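Local coordinates for Serine/threonine-protein kinase Tel1 (Chaetomium thermophilum, PDB 6SKY), which probably activates checkpoint signalling in response to DNA damage by transferring phosphate from ATP to serine or threonine in [ST]-Q motifs of substrate proteins, at residues R2617-M2622 against D2845-Q2849; E2623-A2627 against I2646-K2650. All coordinates share one frame. Residue numbers count along the deposited sequence, not the author numbering.

Both contacts use helix 2616-2632 of the kinase domain, on consecutive pieces: its first turns in contact 1 and the next turn, starting at Glu2623, in contact 2. Their centres lie about 13 Å apart. Contact 1 is a long-range closure, joining the helix to a loop 223 residues further on; contact 2 is local, joining it to the segment that runs into strand 2651-2655. Contact 2 reaches the active site: the Tyr2649 side chain is about 4 Å from the bound AGS and about 8 Å from magnesium. Contact 1 lies further back, its Gln2618 side chain about 8 Å from that of Asp2779, about 12 Å from magnesium and about 14 Å from AGS.

Contact 1: residues R2617-M2622 against D2845-Q2849; sequences RQDAIM and DTLYQ. Unlike the reference sequence in segment 2845-2849: Leu2847 (reference Phe). Residues 2848, 2849 of segment 2845-2849 come from a tag, linker or insertion.
The start of helix 2616-2632, which probably corresponds to the C-helix of canonical protein kinases, is packed here against the loop between helices 2832-2843 and 2854-2860. Residues 2617-2622 are helical. Asp2845 to Tyr2848 form a type I turn (phi/psi of Thr2846 -65°/-28°, of Leu2847 -100°/1°), before Tyr2848 and Gln2849 extend. The closest CA pair is Gln2618-Tyr2848, 6.8 Å. Tyr2848 and Gln2849 belong to an insertion, and Leu2847 replaces the reference Phe. An extended Arg2617 (t, t, t) makes a salt bridge to the turn: its NH2 lies 3.3 Å from Asp2845 OD2, with an N-H...O angle of 169°, while Asp2845 OD1 is hydrogen-bonded to Ser2436. Over one guanidinium face, Leu2847 CB sits 3.6 Å from Arg2617 NH2. Gln2618 (m, m) pairs its amide with the backbone of Gln2849 through two weak hydrogen bonds, Gln2849 N to Gln2618 OE1 and Gln2618 NE2 to Gln2849 O, each 3.4 Å. Tyr2848 (chi1 t) brings its ring to the helix: CD1 is 3.7 Å from Ile2621 CG2, and Met2622 SD is 3.2 Å from Tyr2848 OH and 4.9 Å from the ring centroid, 58° off the normal. Phe2784 touches both Met2622 and Tyr2848. A salt bridge and an oblique Met-aromatic contact thus hold a C-lobe loop to the C-helix-like helix of the PI3/PI4-kinase fold, behind the metal site.

Contact 2: residues E2623-A2627 against I2646-K2650; sequences EQVFA and IRTYK
Residues 2646-2650 run in extended conformation past one side of the helical turn 2623-2627, nearest where the CA atoms of Ala2627 and Thr2648 are 6.8 Å apart. No hydrogen bond crosses, so the fit rests on side-chain packing. Ile2646 (phi/psi -117/158°, chi1 p, chi2 t) points at the helix: its CD1 lies 3.7 Å from Phe2626 CB, oblique to the Phe2626 ring, and 4.5 Å from Ala2627 N. Leu2752 of helix 2732-2755 touches both Ile2646 and Phe2626, so this end of the contact is apolar. Arg2647 turns its CB away, and its guanidinium forms a salt bridge with Asp2769. Thr2648 (chi1 p) points back to the helix, where its CG2 is 4.0 Å from Ala2627 CB and 3.3 Å from Glu2623 OE2. Tyr2649 (chi1 p) leaves its backbone sideways but carries its ring alongside Glu2623. Glu2623 (chi1 t, chi2 p) bends its carboxylate so that its OE1 approaches Tyr2649 CE2 to 3.1 Å, near the ring plane and at its edge. The polar end of the tyrosine is engaged beyond the two segments: its OH is hydrogen-bonded to the backbone N of the magnesium-binding Asp2779, and Tyr2649 also touches AGS. Lys2650 points away and pairs its backbone with Glu2662, leading into strand 2651-2655 at the sheet edge. Helix 2616-2632, strand 2658-2662 and the metal-binding loop thus converge on Tyr2649 next to the bound nucleotide, an arrangement that belongs to the ATP cleft of the PI3/PI4-kinase fold.

Contact 1: residues R2617-M2622 against D2845-Q2849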
ATOM      1  N   ARG A2617      13.788 -36.205  22.972  1.00 34.93           N
ATOM      2  CA  ARG A2617      14.516 -35.533  21.908  1.00 34.93           C
ATOM      3  C   ARG A2617      13.571 -34.775  20.988  1.00 34.93           C
ATOM      4  O   ARG A2617      13.932 -33.714  20.475  1.00 34.93           O
ATOM      5  CB  ARG A2617      15.354 -36.531  21.123  1.00 34.93           C
ATOM      6  CG  ARG A2617      16.554 -35.903  20.484  1.00 34.93           C
ATOM      7  CD  ARG A2617      17.116 -36.775  19.403  1.00 34.93           C
ATOM      8  NE  ARG A2617      18.341 -36.208  18.858  1.00 34.93           N
ATOM      9  CZ  ARG A2617      18.401 -35.476  17.754  1.00 34.93           C
ATOM     10  NH1 ARG A2617      19.562 -35.002  17.339  1.00 34.93           N
ATOM     11  NH2 ARG A2617      17.305 -35.221  17.064  1.00 34.93           N
ATOM     12  N   GLN A2618      12.356 -35.279  20.792  1.00 34.92           N
ATOM     13  CA  GLN A2618      11.337 -34.510  20.091  1.00 34.92           C
ATOM     14  C   GLN A2618      11.064 -33.193  20.801  1.00 34.92           C
ATOM     15  O   GLN A2618      11.041 -32.126  20.176  1.00 34.92           O
ATOM     16  CB  GLN A2618      10.053 -35.326  19.982  1.00 34.92           C
ATOM     17  CG  GLN A2618      10.198 -36.615  19.218  1.00 34.92           C
ATOM     18  CD  GLN A2618      10.547 -36.386  17.774  1.00 34.92           C
ATOM     19  OE1 GLN A2618      11.643 -36.710  17.331  1.00 34.92           O
ATOM     20  NE2 GLN A2618       9.615 -35.821  17.028  1.00 34.92           N
ATOM     21  N   ASP A2619      10.855 -33.254  22.116  1.00 33.15           N
ATOM     22  CA  ASP A2619      10.569 -32.056  22.890  1.00 33.15           C
ATOM     23  C   ASP A2619      11.731 -31.080  22.858  1.00 33.15           C
ATOM     24  O   ASP A2619      11.521 -29.868  22.776  1.00 33.15           O
ATOM     25  CB  ASP A2619      10.235 -32.430  24.327  1.00 33.15           C
ATOM     26  CG  ASP A2619       8.902 -33.131  24.454  1.00 33.15           C
ATOM     27  OD1 ASP A2619       8.340 -33.537  23.421  1.00 33.15           O
ATOM     28  OD2 ASP A2619       8.409 -33.274  25.590  1.00 33.15           O
ATOM     29  N   ALA A2620      12.965 -31.584  22.907  1.00 26.81           N
ATOM     30  CA  ALA A2620      14.127 -30.702  22.911  1.00 26.81           C
ATOM     31  C   ALA A2620      14.331 -30.037  21.558  1.00 26.81           C
ATOM     32  O   ALA A2620      14.611 -28.834  21.482  1.00 26.81           O
ATOM     33  CB  ALA A2620      15.367 -31.485  23.310  1.00 26.81           C
ATOM     34  N   ILE A2621      14.190 -30.803  20.477  1.00 27.25           N
ATOM     35  CA  ILE A2621      14.280 -30.237  19.138  1.00 27.25           C
ATOM     36  C   ILE A2621      13.223 -29.164  18.936  1.00 27.25           C
ATOM     37  O   ILE A2621      13.504 -28.083  18.405  1.00 27.25           O
ATOM     38  CB  ILE A2621      14.154 -31.352  18.089  1.00 27.25           C
ATOM     39  CG1 ILE A2621      15.382 -32.245  18.097  1.00 27.25           C
ATOM     40  CG2 ILE A2621      13.988 -30.768  16.735  1.00 27.25           C
ATOM     41  CD1 ILE A2621      16.585 -31.578  17.565  1.00 27.25           C
ATOM     42  N   MET A2622      11.991 -29.432  19.353  1.00 26.87           N
ATOM     43  CA  MET A2622      10.948 -28.447  19.120  1.00 26.87           C
ATOM     44  C   MET A2622      11.097 -27.233  20.022  1.00 26.87           C
ATOM     45  O   MET A2622      10.770 -26.121  19.605  1.00 26.87           O
ATOM     46  CB  MET A2622       9.576 -29.078  19.284  1.00 26.87           C
ATOM     47  CG  MET A2622       9.210 -29.987  18.141  1.00 26.87           C
ATOM     48  SD  MET A2622       9.791 -29.365  16.552  1.00 26.87           S
ATOM     49  CE  MET A2622       8.723 -27.957  16.311  1.00 26.87           C
ATOM     50  N   ASP A2845      18.258 -33.457   9.873  1.00 41.50           N
ATOM     51  CA  ASP A2845      18.442 -34.098  11.166  1.00 41.50           C
ATOM     52  C   ASP A2845      17.937 -35.528  11.037  1.00 41.50           C
ATOM     53  O   ASP A2845      16.737 -35.758  10.874  1.00 41.50           O
ATOM     54  CB  ASP A2845      17.700 -33.334  12.255  1.00 41.50           C
ATOM     55  CG  ASP A2845      18.179 -33.682  13.632  1.00 41.50           C
ATOM     56  OD1 ASP A2845      19.081 -34.530  13.743  1.00 41.50           O
ATOM     57  OD2 ASP A2845      17.662 -33.104  14.605  1.00 41.50           O
ATOM     58  N   THR A2846      18.861 -36.486  11.097  1.00 42.67           N
ATOM     59  CA  THR A2846      18.512 -37.877  10.843  1.00 42.67           C
ATOM     60  C   THR A2846      17.553 -38.425  11.891  1.00 42.67           C
ATOM     61  O   THR A2846      16.764 -39.330  11.599  1.00 42.67           O
ATOM     62  CB  THR A2846      19.781 -38.724  10.808  1.00 42.67           C
ATOM     63  OG1 THR A2846      20.821 -37.994  10.153  1.00 42.67           O
ATOM     64  CG2 THR A2846      19.538 -40.009  10.055  1.00 42.67           C
ATOM     65  N   LEU A2847      17.596 -37.889  13.103  1.00 41.52           N
ATOM     66  CA  LEU A2847      16.935 -38.485  14.248  1.00 41.52           C
ATOM     67  C   LEU A2847      15.602 -37.844  14.584  1.00 41.52           C
ATOM     68  O   LEU A2847      14.970 -38.253  15.558  1.00 41.52           O
ATOM     69  CB  LEU A2847      17.855 -38.413  15.464  1.00 41.52           C
ATOM     70  CG  LEU A2847      19.147 -39.217  15.371  1.00 41.52           C
ATOM     71  CD1 LEU A2847      20.069 -38.874  16.511  1.00 41.52           C
ATOM     72  CD2 LEU A2847      18.814 -40.679  15.395  1.00 41.52           C
ATOM     73  N   TYR A2848      15.159 -36.852  13.822  1.00 37.75           N
ATOM     74  CA  TYR A2848      13.871 -36.224  14.066  1.00 37.75           C
ATOM     75  C   TYR A2848      12.794 -36.974  13.298  1.00 37.75           C
ATOM     76  O   TYR A2848      12.926 -37.191  12.094  1.00 37.75           O
ATOM     77  CB  TYR A2848      13.894 -34.751  13.662  1.00 37.75           C
ATOM     78  CG  TYR A2848      12.629 -34.030  14.035  1.00 37.75           C
ATOM     79  CD1 TYR A2848      12.349 -33.729  15.352  1.00 37.75           C
ATOM     80  CD2 TYR A2848      11.709 -33.667  13.077  1.00 37.75           C
ATOM     81  CE1 TYR A2848      11.198 -33.091  15.697  1.00 37.75           C
ATOM     82  CE2 TYR A2848      10.554 -33.030  13.416  1.00 37.75           C
ATOM     83  CZ  TYR A2848      10.302 -32.745  14.724  1.00 37.75           C
ATOM     84  OH  TYR A2848       9.143 -32.104  15.062  1.00 37.75           O
ATOM     85  N   GLN A2849      11.740 -37.380  13.997  1.00 40.50           N
ATOM     86  CA  GLN A2849      10.650 -38.130  13.390  1.00 40.50           C
ATOM     87  C   GLN A2849       9.545 -37.177  12.963  1.00 40.50           C
ATOM     88  O   GLN A2849       9.105 -36.338  13.751  1.00 40.50           O
ATOM     89  CB  GLN A2849      10.085 -39.162  14.365  1.00 40.50           C
ATOM     90  CG  GLN A2849      11.116 -39.871  15.209  1.00 40.50           C
ATOM     91  CD  GLN A2849      11.984 -40.813  14.409  1.00 40.50           C
ATOM     92  OE1 GLN A2849      13.122 -41.090  14.780  1.00 40.50           O
ATOM     93  NE2 GLN A2849      11.448 -41.321  13.309  1.00 40.50           N
TER

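Contact 2: residues E2623-A2627 against I2646-K2650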
ATOM      1  N   GLU A2623      11.592 -27.407  21.242  1.00 25.25           N
ATOM      2  CA  GLU A2623      11.891 -26.248  22.071  1.00 25.25           C
ATOM      3  C   GLU A2623      12.943 -25.369  21.414  1.00 25.25           C
ATOM      4  O   GLU A2623      12.836 -24.138  21.436  1.00 25.25           O
ATOM      5  CB  GLU A2623      12.339 -26.709  23.455  1.00 25.25           C
ATOM      6  CG  GLU A2623      12.722 -25.594  24.398  1.00 25.25           C
ATOM      7  CD  GLU A2623      11.572 -24.674  24.711  1.00 25.25           C
ATOM      8  OE1 GLU A2623      10.445 -25.169  24.872  1.00 25.25           O
ATOM      9  OE2 GLU A2623      11.785 -23.453  24.788  1.00 25.25           O
ATOM     10  N   GLN A2624      13.943 -25.983  20.783  1.00 25.60           N
ATOM     11  CA  GLN A2624      14.964 -25.204  20.086  1.00 25.60           C
ATOM     12  C   GLN A2624      14.391 -24.464  18.883  1.00 25.60           C
ATOM     13  O   GLN A2624      14.732 -23.300  18.640  1.00 25.60           O
ATOM     14  CB  GLN A2624      16.094 -26.125  19.656  1.00 25.60           C
ATOM     15  CG  GLN A2624      17.186 -25.446  18.898  1.00 25.60           C
ATOM     16  CD  GLN A2624      17.981 -26.419  18.077  1.00 25.60           C
ATOM     17  OE1 GLN A2624      19.053 -26.097  17.575  1.00 25.60           O
ATOM     18  NE2 GLN A2624      17.454 -27.621  17.926  1.00 25.60           N
ATOM     19  N   VAL A2625      13.512 -25.117  18.127  1.00 22.89           N
ATOM     20  CA  VAL A2625      12.898 -24.478  16.963  1.00 22.89           C
ATOM     21  C   VAL A2625      12.047 -23.287  17.386  1.00 22.89           C
ATOM     22  O   VAL A2625      12.102 -22.208  16.777  1.00 22.89           O
ATOM     23  CB  VAL A2625      12.076 -25.507  16.173  1.00 22.89           C
ATOM     24  CG1 VAL A2625      11.079 -24.819  15.287  1.00 22.89           C
ATOM     25  CG2 VAL A2625      12.988 -26.374  15.356  1.00 22.89           C
ATOM     26  N   PHE A2626      11.241 -23.466  18.432  1.00 20.39           N
ATOM     27  CA  PHE A2626      10.402 -22.381  18.920  1.00 20.39           C
ATOM     28  C   PHE A2626      11.235 -21.222  19.444  1.00 20.39           C
ATOM     29  O   PHE A2626      10.890 -20.055  19.228  1.00 20.39           O
ATOM     30  CB  PHE A2626       9.463 -22.897  20.000  1.00 20.39           C
ATOM     31  CG  PHE A2626       8.181 -23.458  19.469  1.00 20.39           C
ATOM     32  CD1 PHE A2626       8.109 -24.758  19.025  1.00 20.39           C
ATOM     33  CD2 PHE A2626       7.044 -22.685  19.422  1.00 20.39           C
ATOM     34  CE1 PHE A2626       6.937 -25.273  18.543  1.00 20.39           C
ATOM     35  CE2 PHE A2626       5.868 -23.198  18.939  1.00 20.39           C
ATOM     36  CZ  PHE A2626       5.817 -24.492  18.496  1.00 20.39           C
ATOM     37  N   ALA A2627      12.341 -21.514  20.126  1.00 20.14           N
ATOM     38  CA  ALA A2627      13.201 -20.437  20.596  1.00 20.14           C
ATOM     39  C   ALA A2627      13.818 -19.669  19.434  1.00 20.14           C
ATOM     40  O   ALA A2627      13.952 -18.442  19.495  1.00 20.14           O
ATOM     41  CB  ALA A2627      14.282 -20.998  21.508  1.00 20.14           C
ATOM     42  N   ILE A2646       8.182 -15.944  23.397  1.00 22.06           N
ATOM     43  CA  ILE A2646       7.753 -17.067  24.208  1.00 22.06           C
ATOM     44  C   ILE A2646       8.748 -17.271  25.335  1.00 22.06           C
ATOM     45  O   ILE A2646       9.894 -16.831  25.279  1.00 22.06           O
ATOM     46  CB  ILE A2646       7.580 -18.360  23.391  1.00 22.06           C
ATOM     47  CG1 ILE A2646       8.930 -18.955  23.038  1.00 22.06           C
ATOM     48  CG2 ILE A2646       6.785 -18.092  22.144  1.00 22.06           C
ATOM     49  CD1 ILE A2646       8.856 -20.404  22.708  1.00 22.06           C
ATOM     50  N   ARG A2647       8.273 -17.925  26.385  1.00 24.90           N
ATOM     51  CA  ARG A2647       9.104 -18.316  27.508  1.00 24.90           C
ATOM     52  C   ARG A2647       9.660 -19.705  27.245  1.00 24.90           C
ATOM     53  O   ARG A2647       8.925 -20.607  26.844  1.00 24.90           O
ATOM     54  CB  ARG A2647       8.290 -18.306  28.800  1.00 24.90           C
ATOM     55  CG  ARG A2647       7.941 -16.932  29.310  1.00 24.90           C
ATOM     56  CD  ARG A2647       9.057 -16.382  30.161  1.00 24.90           C
ATOM     57  NE  ARG A2647       9.433 -17.332  31.199  1.00 24.90           N
ATOM     58  CZ  ARG A2647       8.868 -17.392  32.397  1.00 24.90           C
ATOM     59  NH1 ARG A2647       9.271 -18.299  33.269  1.00 24.90           N
ATOM     60  NH2 ARG A2647       7.905 -16.552  32.723  1.00 24.90           N
ATOM     61  N   THR A2648      10.949 -19.872  27.470  1.00 27.22           N
ATOM     62  CA  THR A2648      11.629 -21.121  27.183  1.00 27.22           C
ATOM     63  C   THR A2648      11.913 -21.889  28.466  1.00 27.22           C
ATOM     64  O   THR A2648      11.892 -21.339  29.566  1.00 27.22           O
ATOM     65  CB  THR A2648      12.936 -20.858  26.436  1.00 27.22           C
ATOM     66  OG1 THR A2648      13.702 -19.885  27.149  1.00 27.22           O
ATOM     67  CG2 THR A2648      12.659 -20.329  25.054  1.00 27.22           C
ATOM     68  N   TYR A2649      12.154 -23.182  28.311  1.00 26.26           N
ATOM     69  CA  TYR A2649      12.689 -23.999  29.385  1.00 26.26           C
ATOM     70  C   TYR A2649      13.756 -24.891  28.774  1.00 26.26           C
ATOM     71  O   TYR A2649      14.109 -24.747  27.604  1.00 26.26           O
ATOM     72  CB  TYR A2649      11.579 -24.759  30.125  1.00 26.26           C
ATOM     73  CG  TYR A2649      10.899 -25.885  29.392  1.00 26.26           C
ATOM     74  CD1 TYR A2649      10.772 -27.121  29.980  1.00 26.26           C
ATOM     75  CD2 TYR A2649      10.345 -25.704  28.147  1.00 26.26           C
ATOM     76  CE1 TYR A2649      10.150 -28.148  29.342  1.00 26.26           C
ATOM     77  CE2 TYR A2649       9.722 -26.732  27.500  1.00 26.26           C
ATOM     78  CZ  TYR A2649       9.626 -27.950  28.105  1.00 26.26           C
ATOM     79  OH  TYR A2649       9.001 -28.990  27.473  1.00 26.26           O
ATOM     80  N   LYS A2650      14.304 -25.802  29.562  1.00 27.42           N
ATOM     81  CA  LYS A2650      15.442 -26.595  29.127  1.00 27.42           C
ATOM     82  C   LYS A2650      15.121 -28.069  29.262  1.00 27.42           C
ATOM     83  O   LYS A2650      14.825 -28.542  30.358  1.00 27.42           O
ATOM     84  CB  LYS A2650      16.688 -26.249  29.930  1.00 27.42           C
ATOM     85  CG  LYS A2650      17.852 -27.127  29.611  1.00 27.42           C
ATOM     86  CD  LYS A2650      19.053 -26.319  29.253  1.00 27.42           C
ATOM     87  CE  LYS A2650      20.259 -27.201  29.142  1.00 27.42           C
ATOM     88  NZ  LYS A2650      21.501 -26.415  29.330  1.00 27.42           N
TER